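Long-range contacts in predicted protein (Acinetobacter sp. RUH2624, PDB 4MEA), which is a secreted Cif-type epoxide hydrolase of the alpha/beta hydrolase fold that probably opens epoxide substrates by hydrolysis: residues 59-64 with 127-132; 118-123 with 145-150. All coordinates share one frame; numbering follows the deposited sequence.

Interaction 1 of 2, residues 59-64 with 127-132; sequences TPIVFI and PIYYVS
Pro-60 and Tyr-129 open a ladder of four backbone hydrogen bonds that shows how parallel strands are zipped together. Tyr-129 N donates to Pro-60 O at 2.8 Å, and Tyr-129 O accepts from Val-62 N; two residues on, Val-131 repeats the pattern, giving its N-H to Val-62 O and taking that of Ile-64. Tyr-129 and Val-131 thus use both backbone polar groups toward this neighbour, while Ile-61 and Phe-63 turn theirs the other way, to Lys-86, Ile-88 and Ile-90. Strands 61-64 and 128-132 run at 16° to each other. CA-H...O contacts fill in between the bonds, the shortest from Phe-63 CA to Val-131 O at 3.2 Å.

Beyond the backbone, one sheet face carries Ile-61, Phe-63, Tyr-129 and Val-131. Thr-59 CG2, anti to the backbone N, lies over the Tyr-129 ring in a CH-pi contact, 3.7 Å from its centroid and displaced toward the rim at CE2. Phe-63 and Val-131 lie side by side, CD1 of the phenyl ring 3.7 Å from Val-131 CB. Near Val-62, on the other face, Ile-128 holds CG1 between its backbone N and carbonyl carbon (chi1 69°), and the extended chain beyond brings CD1 to 3.7 Å from Val-62 CG2. Ile-64 CG1 packs against the phenol end of Tyr-130, 3.3 Å from Tyr-130 OH; that hydroxyl is hydrogen-bonded to Ser-140 OG.

These are central strands of the alpha/beta hydrolase sheet, flanked by strand 87-90 beside 61-64 and by strand 151-157 beside 128-133. Helix 108-123 covers Val-62, Ile-128 and Tyr-130 through Ile-119; helix 136-146 packs on Tyr-130 and Ser-132, and Trp-74 meets Phe-63 and Val-131 on the opposite face.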
# COMPACT_ATOMS: atom_id res chain seq x y z
N THR A 59 40.16 -9.72 -6.94
CA THR A 59 39.41 -8.95 -5.96
C THR A 59 38.04 -9.58 -5.77
O THR A 59 37.30 -9.78 -6.74
CB THR A 59 39.23 -7.50 -6.42
OG1 THR A 59 40.52 -6.92 -6.63
CG2 THR A 59 38.45 -6.69 -5.38
N PRO A 60 37.70 -9.91 -4.51
CA PRO A 60 36.39 -10.53 -4.30
C PRO A 60 35.25 -9.55 -4.57
O PRO A 60 35.38 -8.35 -4.36
CB PRO A 60 36.43 -10.92 -2.81
CG PRO A 60 37.89 -11.04 -2.49
CD PRO A 60 38.55 -9.97 -3.32
N ILE A 61 34.15 -10.08 -5.07
CA ILE A 61 32.95 -9.28 -5.27
C ILE A 61 31.84 -9.93 -4.47
O ILE A 61 31.51 -11.10 -4.67
CB ILE A 61 32.56 -9.21 -6.75
CG1 ILE A 61 33.78 -8.92 -7.61
CG2 ILE A 61 31.47 -8.15 -6.96
CD1 ILE A 61 33.53 -9.03 -9.09
N VAL A 62 31.27 -9.17 -3.54
CA VAL A 62 30.17 -9.67 -2.72
C VAL A 62 28.85 -9.10 -3.25
O VAL A 62 28.73 -7.89 -3.46
CB VAL A 62 30.39 -9.30 -1.23
CG1 VAL A 62 29.18 -9.69 -0.38
CG2 VAL A 62 31.68 -9.97 -0.72
N PHE A 63 27.87 -9.97 -3.50
CA PHE A 63 26.58 -9.58 -4.08
C PHE A 63 25.46 -9.83 -3.08
O PHE A 63 25.33 -10.93 -2.56
CB PHE A 63 26.24 -10.41 -5.33
CG PHE A 63 27.24 -10.28 -6.45
CD1 PHE A 63 27.10 -9.31 -7.43
CD2 PHE A 63 28.30 -11.18 -6.56
CE1 PHE A 63 28.01 -9.21 -8.48
CE2 PHE A 63 29.21 -11.09 -7.61
CZ PHE A 63 29.07 -10.10 -8.56
N ILE A 64 24.63 -8.81 -2.86
CA ILE A 64 23.55 -8.88 -1.89
C ILE A 64 22.18 -8.60 -2.54
O ILE A 64 21.90 -7.47 -2.97
CB ILE A 64 23.77 -7.88 -0.74
CG1 ILE A 64 25.15 -8.07 -0.11
CG2 ILE A 64 22.66 -8.02 0.30
CD1 ILE A 64 25.32 -9.42 0.65
N PRO A 127 41.06 -5.77 -0.14
CA PRO A 127 39.72 -5.17 -0.23
C PRO A 127 38.80 -5.96 -1.16
O PRO A 127 39.22 -6.92 -1.80
CB PRO A 127 40.00 -3.79 -0.82
CG PRO A 127 41.20 -4.00 -1.68
CD PRO A 127 42.04 -5.05 -0.97
N ILE A 128 37.54 -5.54 -1.23
CA ILE A 128 36.56 -6.23 -2.06
C ILE A 128 35.69 -5.21 -2.74
O ILE A 128 35.73 -4.02 -2.40
CB ILE A 128 35.63 -7.13 -1.21
CG1 ILE A 128 34.71 -6.26 -0.34
CG2 ILE A 128 36.44 -8.13 -0.38
CD1 ILE A 128 33.67 -7.04 0.46
N TYR A 129 34.90 -5.66 -3.71
CA TYR A 129 33.86 -4.83 -4.31
C TYR A 129 32.52 -5.32 -3.76
O TYR A 129 32.36 -6.51 -3.49
CB TYR A 129 33.90 -4.95 -5.83
CG TYR A 129 35.20 -4.49 -6.46
CD1 TYR A 129 35.78 -3.28 -6.11
CD2 TYR A 129 35.85 -5.28 -7.40
CE1 TYR A 129 36.96 -2.86 -6.69
CE2 TYR A 129 37.03 -4.87 -7.98
CZ TYR A 129 37.58 -3.66 -7.63
OH TYR A 129 38.77 -3.25 -8.21
N TYR A 130 31.57 -4.40 -3.61
CA TYR A 130 30.29 -4.69 -2.97
C TYR A 130 29.15 -4.25 -3.89
O TYR A 130 29.09 -3.10 -4.34
CB TYR A 130 30.21 -3.95 -1.63
CG TYR A 130 29.12 -4.42 -0.69
CD1 TYR A 130 29.39 -5.39 0.28
CD2 TYR A 130 27.84 -3.87 -0.73
CE1 TYR A 130 28.40 -5.81 1.17
CE2 TYR A 130 26.84 -4.29 0.16
CZ TYR A 130 27.14 -5.26 1.11
OH TYR A 130 26.17 -5.70 2.01
N VAL A 131 28.25 -5.18 -4.19
CA VAL A 131 27.18 -4.96 -5.16
C VAL A 131 25.86 -5.35 -4.50
O VAL A 131 25.72 -6.48 -4.01
CB VAL A 131 27.42 -5.78 -6.47
CG1 VAL A 131 26.26 -5.61 -7.45
CG2 VAL A 131 28.74 -5.38 -7.12
N SER A 132 24.91 -4.42 -4.47
CA SER A 132 23.67 -4.61 -3.72
C SER A 132 22.44 -4.28 -4.58
O SER A 132 22.52 -3.44 -5.47
CB SER A 132 23.72 -3.72 -2.47
OG SER A 132 22.48 -3.68 -1.81

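Interaction 2 of 2, residues 118-123 with 145-150; sequences AIKKIA and ANNQGY
Lys-120 lies across one face of the Tyr-150 ring, joining two helix-associated segments on one side of the alpha/beta hydrolase sheet: the C-terminal part of helix 108-123 and the loop leaving helix 136-146. It illustrates how a lysine can serve an aromatic ring with its methylenes as well as its charge. The tight part of the contact is this stack on the ring face. The lysine chain bends at chi2 (-71°), which turns CD toward the ring, and the two side chains slide past each other in opposite directions. CE sits over the ring centre, 3.5 Å from the centroid, in a CH-pi contact, and CD covers the rim 3.4 Å from CE1. The ammonium group stands farther off along nearly the same normal, NZ 4.9 Å from the centroid, a cation-pi interaction.

A second, smaller contact surrounds the ring edge and hydroxyl. Ile-119 CG2 approaches the edge, 4.1 Å from Tyr-150 CE2, and Ala-123 CB lies beside the hydroxyl. The latter is hydrogen-bonded to Gly-124 O, just after 118-123, so the hydroxyl end of the ring has a polar link as well as apolar neighbours.

Toward solvent the contact is looser. Lys-120 is exposed, and its NZ comes no nearer than 4.3 Å to Asn-147 OD1, a distance too long for a hydrogen bond. Asn-147 instead uses ND2 to bind Leu-143 O. At the ring's far end, by contrast, Ile-119 CG2 is 3.5 Å from Tyr-150 OH.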
# COMPACT_ATOMS: atom_id res chain seq x y z
N ALA A 118 30.40 -12.09 8.42
CA ALA A 118 30.48 -13.25 7.54
C ALA A 118 31.38 -12.94 6.36
O ALA A 118 32.21 -13.76 5.96
CB ALA A 118 29.09 -13.66 7.07
N ILE A 119 31.20 -11.75 5.80
CA ILE A 119 31.99 -11.32 4.65
C ILE A 119 33.49 -11.35 4.97
O ILE A 119 34.30 -11.81 4.15
CB ILE A 119 31.57 -9.92 4.17
CG1 ILE A 119 30.17 -10.00 3.54
CG2 ILE A 119 32.56 -9.37 3.18
CD1 ILE A 119 29.53 -8.64 3.29
N LYS A 120 33.87 -10.89 6.15
CA LYS A 120 35.27 -10.86 6.52
C LYS A 120 35.83 -12.29 6.50
O LYS A 120 36.97 -12.51 6.09
CB LYS A 120 35.47 -10.21 7.89
CG LYS A 120 35.30 -8.68 7.89
CD LYS A 120 36.46 -7.99 7.18
CE LYS A 120 36.44 -6.47 7.35
NZ LYS A 120 36.39 -6.07 8.79
N LYS A 121 35.02 -13.25 6.91
CA LYS A 121 35.45 -14.65 6.97
C LYS A 121 35.45 -15.33 5.60
O LYS A 121 36.36 -16.11 5.28
CB LYS A 121 34.62 -15.44 7.99
CG LYS A 121 34.91 -15.06 9.43
CD LYS A 121 33.68 -15.15 10.32
CE LYS A 121 33.54 -16.51 10.97
NZ LYS A 121 32.39 -16.54 11.92
N ILE A 122 34.44 -15.04 4.79
CA ILE A 122 34.33 -15.70 3.49
C ILE A 122 35.24 -15.05 2.46
O ILE A 122 35.88 -15.74 1.66
CB ILE A 122 32.89 -15.64 2.94
CG1 ILE A 122 31.91 -16.30 3.91
CG2 ILE A 122 32.81 -16.30 1.57
CD1 ILE A 122 30.46 -15.91 3.64
N ALA A 123 35.30 -13.72 2.48
CA ALA A 123 35.99 -12.97 1.44
C ALA A 123 37.44 -12.75 1.82
O ALA A 123 38.31 -12.67 0.94
CB ALA A 123 35.29 -11.63 1.19
N ALA A 145 29.41 2.28 4.49
CA ALA A 145 29.89 3.55 5.04
C ALA A 145 30.93 3.36 6.15
O ALA A 145 31.88 4.12 6.25
CB ALA A 145 28.72 4.38 5.56
N ASN A 146 30.75 2.34 6.99
CA ASN A 146 31.67 2.12 8.10
C ASN A 146 32.92 1.32 7.74
O ASN A 146 33.83 1.18 8.55
CB ASN A 146 30.96 1.43 9.27
CG ASN A 146 30.03 2.37 10.01
OD1 ASN A 146 30.30 3.57 10.09
ND2 ASN A 146 28.93 1.84 10.53
N ASN A 147 32.96 0.79 6.52
CA ASN A 147 34.06 -0.07 6.10
C ASN A 147 34.69 0.36 4.78
O ASN A 147 35.13 -0.47 3.98
CB ASN A 147 33.62 -1.53 6.03
CG ASN A 147 33.24 -2.09 7.38
OD1 ASN A 147 34.11 -2.49 8.16
ND2 ASN A 147 31.94 -2.11 7.69
N GLN A 148 34.74 1.67 4.56
CA GLN A 148 35.34 2.18 3.34
C GLN A 148 36.85 1.95 3.37
O GLN A 148 37.52 2.26 4.36
CB GLN A 148 35.00 3.65 3.16
CG GLN A 148 33.51 3.85 2.97
CD GLN A 148 33.14 5.28 2.76
OE1 GLN A 148 33.33 5.83 1.68
NE2 GLN A 148 32.59 5.91 3.80
N GLY A 149 37.37 1.40 2.28
CA GLY A 149 38.75 0.94 2.25
C GLY A 149 38.75 -0.58 2.14
O GLY A 149 39.24 -1.13 1.16
N TYR A 150 38.21 -1.26 3.15
CA TYR A 150 37.94 -2.68 3.00
C TYR A 150 37.00 -2.86 1.80
O TYR A 150 37.23 -3.70 0.93
CB TYR A 150 37.34 -3.29 4.26
CG TYR A 150 37.00 -4.76 4.10
CD1 TYR A 150 37.96 -5.75 4.25
CD2 TYR A 150 35.71 -5.15 3.77
CE1 TYR A 150 37.65 -7.09 4.09
CE2 TYR A 150 35.38 -6.49 3.61
CZ TYR A 150 36.35 -7.45 3.77
OH TYR A 150 36.02 -8.78 3.61

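Overall arrangement
After the first two strands, 37-44 and 47-54, the chain lays down strand 61-64, then passes through helix 75-81, strand 87-90 and helix 108-123 before entering strand 128-133; interaction 1 closes this long loop by setting 61-64 and 128-133 side by side. Interaction 2 begins before that loop is complete, at 118-123, and closes at 145-150, the end of helix 136-146 and the loop that follows. The two loops therefore cross: strand 128-133 supplies the closing segment of interaction 1 and lies inside the loop of interaction 2. Their centres lie 9 Å apart, and Ile-128 N and Tyr-150 O probably form a hydrogen bond. Together they illustrate how a central sheet and its covering helices are joined.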